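Local coordinates for HpuA (Kingella denitrificans ATCC 33394, PDB 5EC6), which binds haemoglobin as an outer-membrane lipoprotein receptor, probably as an early step in drawing haem iron into the cell, at residues A[101-107]-A[188-194]; A[138-142]-A[180-184]; A[87-91]-A[116-120]. All blocks are in the same frame, centred on the assembly; numbering follows the deposited sequence.

Followed from the N terminus, the loop segment 87-91 comes first, and interaction 3 closes a loop when it meets 116-120 at the end of strand 115-118. Inside that loop lies 101-107, the first half of interaction 1. Its partner 188-194 comes much later, so interactions 1 and 3 cross. Interaction 2, between 138-142 and 180-184, opens after interaction 3 has closed and is nested within the long loop closed by interaction 1. All three gather on one curled antiparallel sheet: interaction 1 pairs neighbouring strands, interaction 2 packs two non-adjacent strands across its interior, and interaction 3 fastens the loop between strands 80-81 and 99-100 to it.

Interaction 1: A[101-107]-A[188-194]; sequences LPNSHPM and RAVTSSY
The two segments run antiparallel, with strands 104-106 and 188-191 at 151° and their axes 4.6 Å apart. Leu101 begins in extended conformation; its N donates to Tyr194 O at 2.9 Å, and its CB lies 4.0 Å from Tyr194 CB. The Tyr194 hydroxyl is held instead by Glu178 and Ala130. Pro102 turns its ring away, and Asn103 follows with phi/psi of -88/-5°, a local bend before the strand. Asn103 O accepts from Thr191 N (3.0 Å), while its amide side chain, m rotamer, is long enough to reach ordered water. Water 1 sits 2.7 Å from both Leu101 O and Asn103 OD1 and accepts from Tyr194 N at 2.9 Å; water 2 joins Asn103 OD1 (2.9 Å) to Thr191 OG1 (2.7 Å).

Ser104 faces Val190 in a non-hydrogen-bonded pair, CA-CA 4.4 Å. Its hydroxyl (chi1 t) lies where Arg188, reaching diagonally across to this strand, can donate a hydrogen bond from Arg188 NE to Ser104 OG at 2.6 Å. His105 and Ala189 form the hydrogen-bonded pair (CA-CA 5.0 Å): His105 N to Ala189 O 2.8 Å, Ala189 N to His105 O 3.0 Å. With chi1 m, the imidazole swings to Thr191, NE2 to OG1 2.9 Å, while ND1 bonds Ile90 N, a double role suited to histidine. Pro106 CB lies 3.6 Å from Arg188 NH1, and the flexible Met107 sets CG 4.2 Å from Ala189 CB. This is a short antiparallel beta ladder of two regular pairs, joining strands 104-109 and 188-191 within the large curled sheet of a beta-barrel receptor.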
loop_
_atom_site.group_PDB
_atom_site.type_symbol
_atom_site.label_atom_id
_atom_site.label_comp_id
_atom_site.label_asym_id
_atom_site.label_seq_id
_atom_site.Cartn_x
_atom_site.Cartn_y
_atom_site.Cartn_z
ATOM N N LEU A 101 -13.622 -7.750 5.573
ATOM C CA LEU A 101 -12.289 -7.726 6.149
ATOM C C LEU A 101 -12.394 -7.596 7.645
ATOM O O LEU A 101 -13.041 -6.668 8.185
ATOM C CB LEU A 101 -11.458 -6.574 5.544
ATOM C CG LEU A 101 -9.984 -6.555 5.907
ATOM C CD1 LEU A 101 -9.243 -7.777 5.324
ATOM C CD2 LEU A 101 -9.316 -5.240 5.451
ATOM N N PRO A 102 -11.770 -8.529 8.398
ATOM C CA PRO A 102 -11.793 -8.337 9.855
ATOM C C PRO A 102 -11.089 -7.029 10.242
ATOM O O PRO A 102 -10.176 -6.623 9.520
ATOM C CB PRO A 102 -11.002 -9.525 10.369
ATOM C CG PRO A 102 -11.060 -10.541 9.280
ATOM C CD PRO A 102 -11.071 -9.758 7.998
ATOM N N ASN A 103 -11.510 -6.381 11.308
ATOM C CA ASN A 103 -10.928 -5.093 11.688
ATOM C C ASN A 103 -9.704 -5.161 12.587
ATOM O O ASN A 103 -9.104 -4.129 12.881
ATOM C CB ASN A 103 -11.968 -4.188 12.311
ATOM C CG ASN A 103 -13.125 -3.887 11.378
ATOM O OD1 ASN A 103 -13.001 -3.881 10.168
ATOM N ND2 ASN A 103 -14.255 -3.590 11.966
ATOM N N SER A 104 -9.333 -6.372 13.035
ATOM C CA SER A 104 -8.178 -6.584 13.909
ATOM C C SER A 104 -7.467 -7.840 13.457
ATOM O O SER A 104 -8.129 -8.822 13.042
ATOM C CB SER A 104 -8.645 -6.737 15.366
ATOM O OG SER A 104 -7.548 -6.839 16.239
ATOM N N HIS A 105 -6.133 -7.820 13.508
ATOM C CA HIS A 105 -5.279 -8.876 12.975
ATOM C C HIS A 105 -4.046 -9.041 13.844
ATOM O O HIS A 105 -3.470 -8.073 14.329
ATOM C CB HIS A 105 -4.821 -8.610 11.535
ATOM C CG HIS A 105 -5.874 -8.020 10.667
ATOM N ND1 HIS A 105 -6.457 -8.721 9.647
ATOM C CD2 HIS A 105 -6.406 -6.774 10.622
ATOM C CE1 HIS A 105 -7.346 -7.961 9.041
ATOM N NE2 HIS A 105 -7.344 -6.777 9.628
ATOM N N PRO A 106 -3.635 -10.293 14.092
ATOM C CA PRO A 106 -2.371 -10.486 14.786
ATOM C C PRO A 106 -1.154 -10.144 13.898
ATOM O O PRO A 106 -1.181 -10.413 12.709
ATOM C CB PRO A 106 -2.396 -12.007 15.086
ATOM C CG PRO A 106 -3.152 -12.603 13.957
ATOM C CD PRO A 106 -4.230 -11.568 13.636
ATOM N N MET A 107 -0.117 -9.562 14.473
ATOM C CA MET A 107 1.128 -9.321 13.773
ATOM C C MET A 107 2.064 -10.495 14.006
ATOM O O MET A 107 2.004 -11.143 15.069
ATOM C CB MET A 107 1.765 -8.048 14.292
ATOM C CG MET A 107 0.847 -6.829 14.157
ATOM S SD MET A 107 1.577 -5.275 14.736
ATOM C CE MET A 107 2.818 -4.931 13.520
ATOM N N ARG A 188 -1.846 -5.301 18.091
ATOM C CA ARG A 188 -2.566 -5.793 16.928
ATOM C C ARG A 188 -2.598 -4.741 15.834
ATOM O O ARG A 188 -2.588 -3.539 16.080
ATOM C CB ARG A 188 -3.972 -6.205 17.282
ATOM C CG ARG A 188 -3.876 -7.599 17.947
ATOM C CD ARG A 188 -5.189 -8.007 18.488
ATOM N NE ARG A 188 -6.041 -8.596 17.478
ATOM C CZ ARG A 188 -5.952 -9.815 16.965
ATOM N NH1 ARG A 188 -4.972 -10.692 17.299
ATOM N NH2 ARG A 188 -6.879 -10.162 16.090
ATOM N N ALA A 189 -2.657 -5.243 14.640
ATOM C CA ALA A 189 -2.998 -4.421 13.505
ATOM C C ALA A 189 -4.498 -4.220 13.409
ATOM O O ALA A 189 -5.279 -5.170 13.532
ATOM C CB ALA A 189 -2.489 -5.095 12.238
ATOM N N VAL A 190 -4.917 -2.985 13.159
ATOM C CA VAL A 190 -6.315 -2.676 13.046
ATOM C C VAL A 190 -6.535 -1.971 11.700
ATOM O O VAL A 190 -5.697 -1.186 11.254
ATOM C CB VAL A 190 -6.837 -1.838 14.225
ATOM C CG1 VAL A 190 -6.819 -2.693 15.495
ATOM C CG2 VAL A 190 -6.052 -0.569 14.483
ATOM N N THR A 191 -7.633 -2.315 11.071
ATOM C CA THR A 191 -7.913 -1.879 9.695
ATOM C C THR A 191 -9.230 -1.162 9.557
ATOM O O THR A 191 -10.208 -1.368 10.321
ATOM C CB THR A 191 -7.783 -3.031 8.705
ATOM O OG1 THR A 191 -8.544 -4.188 9.160
ATOM C CG2 THR A 191 -6.334 -3.408 8.515
ATOM N N SER A 192 -9.285 -0.278 8.559
ATOM C CA SER A 192 -10.490 0.461 8.236
ATOM C C SER A 192 -11.598 -0.455 7.706
ATOM O O SER A 192 -11.339 -1.535 7.192
ATOM C CB SER A 192 -10.161 1.550 7.203
ATOM O OG SER A 192 -9.597 0.986 6.051
ATOM N N SER A 193 -12.848 -0.006 7.854
ATOM C CA SER A 193 -13.998 -0.879 7.553
ATOM C C SER A 193 -14.073 -1.208 6.106
ATOM O O SER A 193 -13.971 -0.321 5.219
ATOM C CB SER A 193 -15.305 -0.249 8.002
ATOM O OG SER A 193 -15.284 -0.042 9.399
ATOM N N TYR A 194 -14.297 -2.478 5.800
ATOM C CA TYR A 194 -14.353 -2.902 4.423
ATOM C C TYR A 194 -15.213 -4.124 4.320
ATOM O O TYR A 194 -14.857 -5.175 4.882
ATOM C CB TYR A 194 -12.963 -3.222 3.907
ATOM C CG TYR A 194 -12.745 -3.285 2.433
ATOM C CD1 TYR A 194 -13.585 -2.613 1.515
ATOM C CD2 TYR A 194 -11.639 -3.953 1.917
ATOM C CE1 TYR A 194 -13.322 -2.638 0.170
ATOM C CE2 TYR A 194 -11.373 -4.000 0.572
ATOM C CZ TYR A 194 -12.212 -3.340 -0.321
ATOM O OH TYR A 194 -11.880 -3.415 -1.653
HETATM O O HOH W 1 -14.524 -4.456 7.956
HETATM O O HOH W 2 -10.999 -4.039 8.132
HETATM O O HOH W 3 -16.479 -2.298 10.469
#

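Interaction 2: A[138-142]-A[180-184]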
loop_
_atom_site.group_PDB
_atom_site.type_symbol
_atom_site.label_atom_id
_atom_site.label_comp_id
_atom_site.label_asym_id
_atom_site.label_seq_id
_atom_site.Cartn_x
_atom_site.Cartn_y
_atom_site.Cartn_z
ATOM N N PHE A 138 1.889 -2.221 1.850
ATOM C CA PHE A 138 1.821 -1.347 3.032
ATOM C C PHE A 138 1.655 -2.200 4.257
ATOM O O PHE A 138 1.212 -3.351 4.167
ATOM C CB PHE A 138 0.739 -0.242 2.893
ATOM C CG PHE A 138 -0.680 -0.719 3.005
ATOM C CD1 PHE A 138 -1.321 -1.372 1.939
ATOM C CD2 PHE A 138 -1.403 -0.515 4.161
ATOM C CE1 PHE A 138 -2.632 -1.775 2.028
ATOM C CE2 PHE A 138 -2.704 -0.980 4.276
ATOM C CZ PHE A 138 -3.320 -1.596 3.217
ATOM N N GLY A 139 2.014 -1.625 5.397
ATOM C CA GLY A 139 2.025 -2.384 6.625
ATOM C C GLY A 139 2.681 -1.629 7.729
ATOM O O GLY A 139 2.674 -0.384 7.773
ATOM N N ALA A 140 3.189 -2.394 8.712
ATOM C CA ALA A 140 3.816 -1.799 9.904
ATOM C C ALA A 140 4.821 -2.755 10.462
ATOM O O ALA A 140 4.619 -3.989 10.408
ATOM C CB ALA A 140 2.788 -1.497 10.972
ATOM N N TRP A 141 5.867 -2.174 11.054
ATOM C CA TRP A 141 6.819 -2.908 11.862
ATOM C C TRP A 141 6.761 -2.330 13.281
ATOM O O TRP A 141 6.658 -1.109 13.472
ATOM C CB TRP A 141 8.194 -2.774 11.272
ATOM C CG TRP A 141 9.355 -3.342 12.081
ATOM C CD1 TRP A 141 9.898 -4.581 11.980
ATOM C CD2 TRP A 141 10.168 -2.618 13.037
ATOM N NE1 TRP A 141 10.989 -4.709 12.835
ATOM C CE2 TRP A 141 11.181 -3.500 13.479
ATOM C CE3 TRP A 141 10.115 -1.333 13.565
ATOM C CZ2 TRP A 141 12.135 -3.119 14.417
ATOM C CZ3 TRP A 141 11.112 -0.936 14.476
ATOM C CH2 TRP A 141 12.092 -1.836 14.885
ATOM N N MET A 142 6.821 -3.226 14.251
ATOM C CA MET A 142 6.889 -2.822 15.667
ATOM C C MET A 142 8.224 -3.265 16.233
ATOM O O MET A 142 8.600 -4.416 16.033
ATOM C CB MET A 142 5.744 -3.429 16.445
ATOM C CG MET A 142 5.826 -3.122 17.935
ATOM S SD MET A 142 4.586 -4.050 18.873
ATOM C CE MET A 142 3.346 -2.845 18.557
ATOM N N ILE A 180 -7.396 0.811 1.865
ATOM C CA ILE A 180 -7.474 0.354 3.255
ATOM C C ILE A 180 -6.436 1.096 4.074
ATOM O O ILE A 180 -5.308 1.302 3.632
ATOM C CB ILE A 180 -7.201 -1.155 3.334
ATOM C CG1 ILE A 180 -8.270 -1.959 2.564
ATOM C CG2 ILE A 180 -7.130 -1.623 4.791
ATOM C CD1 ILE A 180 -7.761 -3.312 2.165
ATOM N N GLY A 181 -6.852 1.517 5.267
ATOM C CA GLY A 181 -5.974 2.107 6.277
ATOM C C GLY A 181 -5.630 1.119 7.365
ATOM O O GLY A 181 -6.450 0.226 7.676
ATOM N N LEU A 182 -4.426 1.278 7.876
ATOM C CA LEU A 182 -3.862 0.391 8.896
ATOM C C LEU A 182 -3.272 1.233 10.016
ATOM O O LEU A 182 -2.487 2.163 9.794
ATOM C CB LEU A 182 -2.788 -0.496 8.281
ATOM C CG LEU A 182 -1.882 -1.230 9.294
ATOM C CD1 LEU A 182 -2.719 -2.388 9.758
ATOM C CD2 LEU A 182 -0.569 -1.707 8.673
ATOM N N ARG A 183 -3.628 0.863 11.261
ATOM C CA ARG A 183 -2.979 1.384 12.433
ATOM C C ARG A 183 -2.516 0.172 13.300
ATOM O O ARG A 183 -2.851 -0.987 13.008
ATOM C CB ARG A 183 -3.935 2.278 13.247
ATOM C CG ARG A 183 -4.404 3.616 12.542
ATOM C CD ARG A 183 -5.381 4.348 13.428
ATOM N NE ARG A 183 -5.485 5.805 13.237
ATOM C CZ ARG A 183 -6.598 6.515 13.359
ATOM N NH1 ARG A 183 -7.820 5.940 13.595
ATOM N NH2 ARG A 183 -6.536 7.810 13.096
ATOM N N VAL A 184 -1.710 0.459 14.317
ATOM C CA VAL A 184 -1.341 -0.554 15.322
ATOM C C VAL A 184 -1.888 -0.093 16.665
ATOM O O VAL A 184 -1.597 1.018 17.109
ATOM C CB VAL A 184 0.171 -0.783 15.382
ATOM C CG1 VAL A 184 0.439 -1.813 16.498
ATOM C CG2 VAL A 184 0.699 -1.287 14.072
#
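Although strands 138-142 and 180-184 point almost the same way, at 5°, their axes are 7.4 Å apart and no hydrogen bond joins them. The contact is made by apolar side chains. Ile180 comes first: its branched CB lies 3.9 Å from Phe138 CZ, and the bulky ring of Phe138, chi1 p, spans the gap between the backbones. Gly181 N is hydrogen-bonded to Ser192 OG, just past the end of the neighbouring strand 188-191. Leu182 points toward the partner strand and sits at the middle of the contact. Its CB meets the edge of the Phe138 ring, 4.0 Å from CE2, and its CD2 rests 3.4 Å from Gly139 CA and 4.1 Å from Ala140 CB. Gly139 adopts phi/psi of 170/-156°, an extended conformation that residues with a side chain rarely reach, and the small Ala140 lets the branched residues opposite come close. Arg183, as alternation in a strand requires, points away, bonding Leu296, Phe231, Asp233 and Ser253. Val184 closes the row, CG2 to Ala140 CB 3.7 Å and CG1 to Met142 CE 3.7 Å, where Met142 (t at chi1 and chi2, m at chi3) is long enough to bridge the wider gap. The pair thus packs across the apolar interior of the curled sheet: strand 136-142 is bonded to 115-118 and 148-154, strand 174-185 to 188-191, 208-215 and 298-308, while Leu150, Ala152 and Ser299 border the cluster.

Interaction 3: A[87-91]-A[116-120]; sequences NTLIM and MIACC
Leu89, in the m,t rotamer, overlaps Ile117 and Cys120: CB lies 3.8 Å from Cys120 SG, and CD2 3.8 Å from Ile117 CD1, an apolar fit in which the branched leucine fills the space between another branched aliphatic and the polarisable cysteine sulfur. The irregular backbone of 87-91 runs roughly along 116-120, end-to-end directions 30° apart. A single beta bridge couples Thr88 to Ala118, CA-CA 4.8 Å: Ala118 N donates to Asn87 O at 2.8 Å, and Leu89 N to Ala118 O at 3.2 Å. This docks a loop against the end of strand 115-118, which is itself bonded through Met116 to Gln108 and through Ile117 to Ala140 in the curled sheet. Asn87, chi1 p, brings ND2 within 3.5 Å of Met116 SD, while its amide bonds Gly84 and Asp82 earlier in the same loop, as a side chain with both donor and acceptor can. Thr88 CB packs 4.0 Å from Cys120 CB, and Met91, long and pliant, reaches back to put SD 3.9 Å from Cys120 CB.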
loop_
_atom_site.group_PDB
_atom_site.type_symbol
_atom_site.label_atom_id
_atom_site.label_comp_id
_atom_site.label_asym_id
_atom_site.label_seq_id
_atom_site.Cartn_x
_atom_site.Cartn_y
_atom_site.Cartn_z
ATOM N N ASN A 87 2.752 -13.026 7.946
ATOM C CA ASN A 87 2.836 -11.605 8.289
ATOM C C ASN A 87 1.901 -10.758 7.421
ATOM O O ASN A 87 2.273 -9.674 6.983
ATOM C CB ASN A 87 4.285 -11.096 8.246
ATOM C CG ASN A 87 4.977 -11.289 6.922
ATOM O OD1 ASN A 87 4.444 -11.887 5.983
ATOM N ND2 ASN A 87 6.163 -10.709 6.816
ATOM N N THR A 88 0.712 -11.276 7.187
ATOM C CA THR A 88 -0.320 -10.559 6.443
ATOM C C THR A 88 -1.619 -10.474 7.186
ATOM O O THR A 88 -1.824 -11.135 8.184
ATOM C CB THR A 88 -0.586 -11.215 5.080
ATOM O OG1 THR A 88 -1.106 -12.528 5.263
ATOM C CG2 THR A 88 0.615 -11.287 4.281
ATOM N N LEU A 89 -2.505 -9.615 6.698
ATOM C CA LEU A 89 -3.846 -9.494 7.221
ATOM C C LEU A 89 -4.570 -10.833 7.083
ATOM O O LEU A 89 -4.318 -11.608 6.169
ATOM C CB LEU A 89 -4.615 -8.428 6.434
ATOM C CG LEU A 89 -4.039 -7.020 6.517
ATOM C CD1 LEU A 89 -4.894 -6.092 5.645
ATOM C CD2 LEU A 89 -3.975 -6.508 7.931
ATOM N N ILE A 90 -5.486 -11.071 7.989
ATOM C CA ILE A 90 -6.477 -12.129 7.832
ATOM C C ILE A 90 -7.306 -11.900 6.571
ATOM O O ILE A 90 -7.894 -10.832 6.379
ATOM C CB ILE A 90 -7.426 -12.196 9.040
ATOM C CG1 ILE A 90 -6.653 -12.364 10.360
ATOM C CG2 ILE A 90 -8.436 -13.350 8.853
ATOM C CD1 ILE A 90 -7.479 -12.050 11.601
ATOM N N MET A 91 -7.403 -12.937 5.757
ATOM C CA MET A 91 -8.298 -12.926 4.583
ATOM C C MET A 91 -9.784 -12.958 4.978
ATOM O O MET A 91 -10.152 -13.647 5.929
ATOM C CB MET A 91 -8.022 -14.159 3.764
ATOM C CG MET A 91 -6.548 -14.416 3.511
ATOM S SD MET A 91 -6.103 -13.613 1.974
ATOM C CE MET A 91 -6.885 -14.808 0.906
ATOM N N MET A 116 5.684 -7.759 12.742
ATOM C CA MET A 116 5.437 -7.230 11.380
ATOM C C MET A 116 4.109 -7.640 10.830
ATOM O O MET A 116 3.604 -8.736 11.029
ATOM C CB MET A 116 6.558 -7.694 10.461
ATOM C CG MET A 116 6.450 -7.227 9.016
ATOM S SD MET A 116 7.828 -7.907 8.103
ATOM C CE MET A 116 7.435 -7.390 6.426
ATOM N N ILE A 117 3.500 -6.739 10.052
ATOM C CA ILE A 117 2.375 -7.136 9.222
ATOM C C ILE A 117 2.392 -6.318 7.912
ATOM O O ILE A 117 2.946 -5.191 7.864
ATOM C CB ILE A 117 1.070 -6.876 9.966
ATOM C CG1 ILE A 117 -0.091 -7.683 9.312
ATOM C CG2 ILE A 117 0.790 -5.404 10.069
ATOM C CD1 ILE A 117 -1.270 -7.955 10.166
ATOM N N ALA A 118 1.829 -6.924 6.863
ATOM C CA ALA A 118 1.683 -6.298 5.551
ATOM C C ALA A 118 0.359 -6.723 4.938
ATOM O O ALA A 118 -0.357 -7.597 5.456
ATOM C CB ALA A 118 2.837 -6.658 4.667
ATOM N N CYS A 119 -0.042 -6.066 3.860
ATOM C CA CYS A 119 -1.327 -6.433 3.202
ATOM C C CYS A 119 -1.376 -7.899 2.751
ATOM O O CYS A 119 -0.378 -8.440 2.244
ATOM C CB CYS A 119 -1.554 -5.649 1.937
ATOM S SG CYS A 119 -3.336 -5.471 1.444
ATOM N N CYS A 120 -2.546 -8.532 2.892
ATOM C CA CYS A 120 -2.760 -9.850 2.283
ATOM C C CYS A 120 -3.068 -9.689 0.804
ATOM O O CYS A 120 -4.234 -9.604 0.397
ATOM C CB CYS A 120 -3.895 -10.616 2.975
ATOM S SG CYS A 120 -5.517 -9.793 2.987
#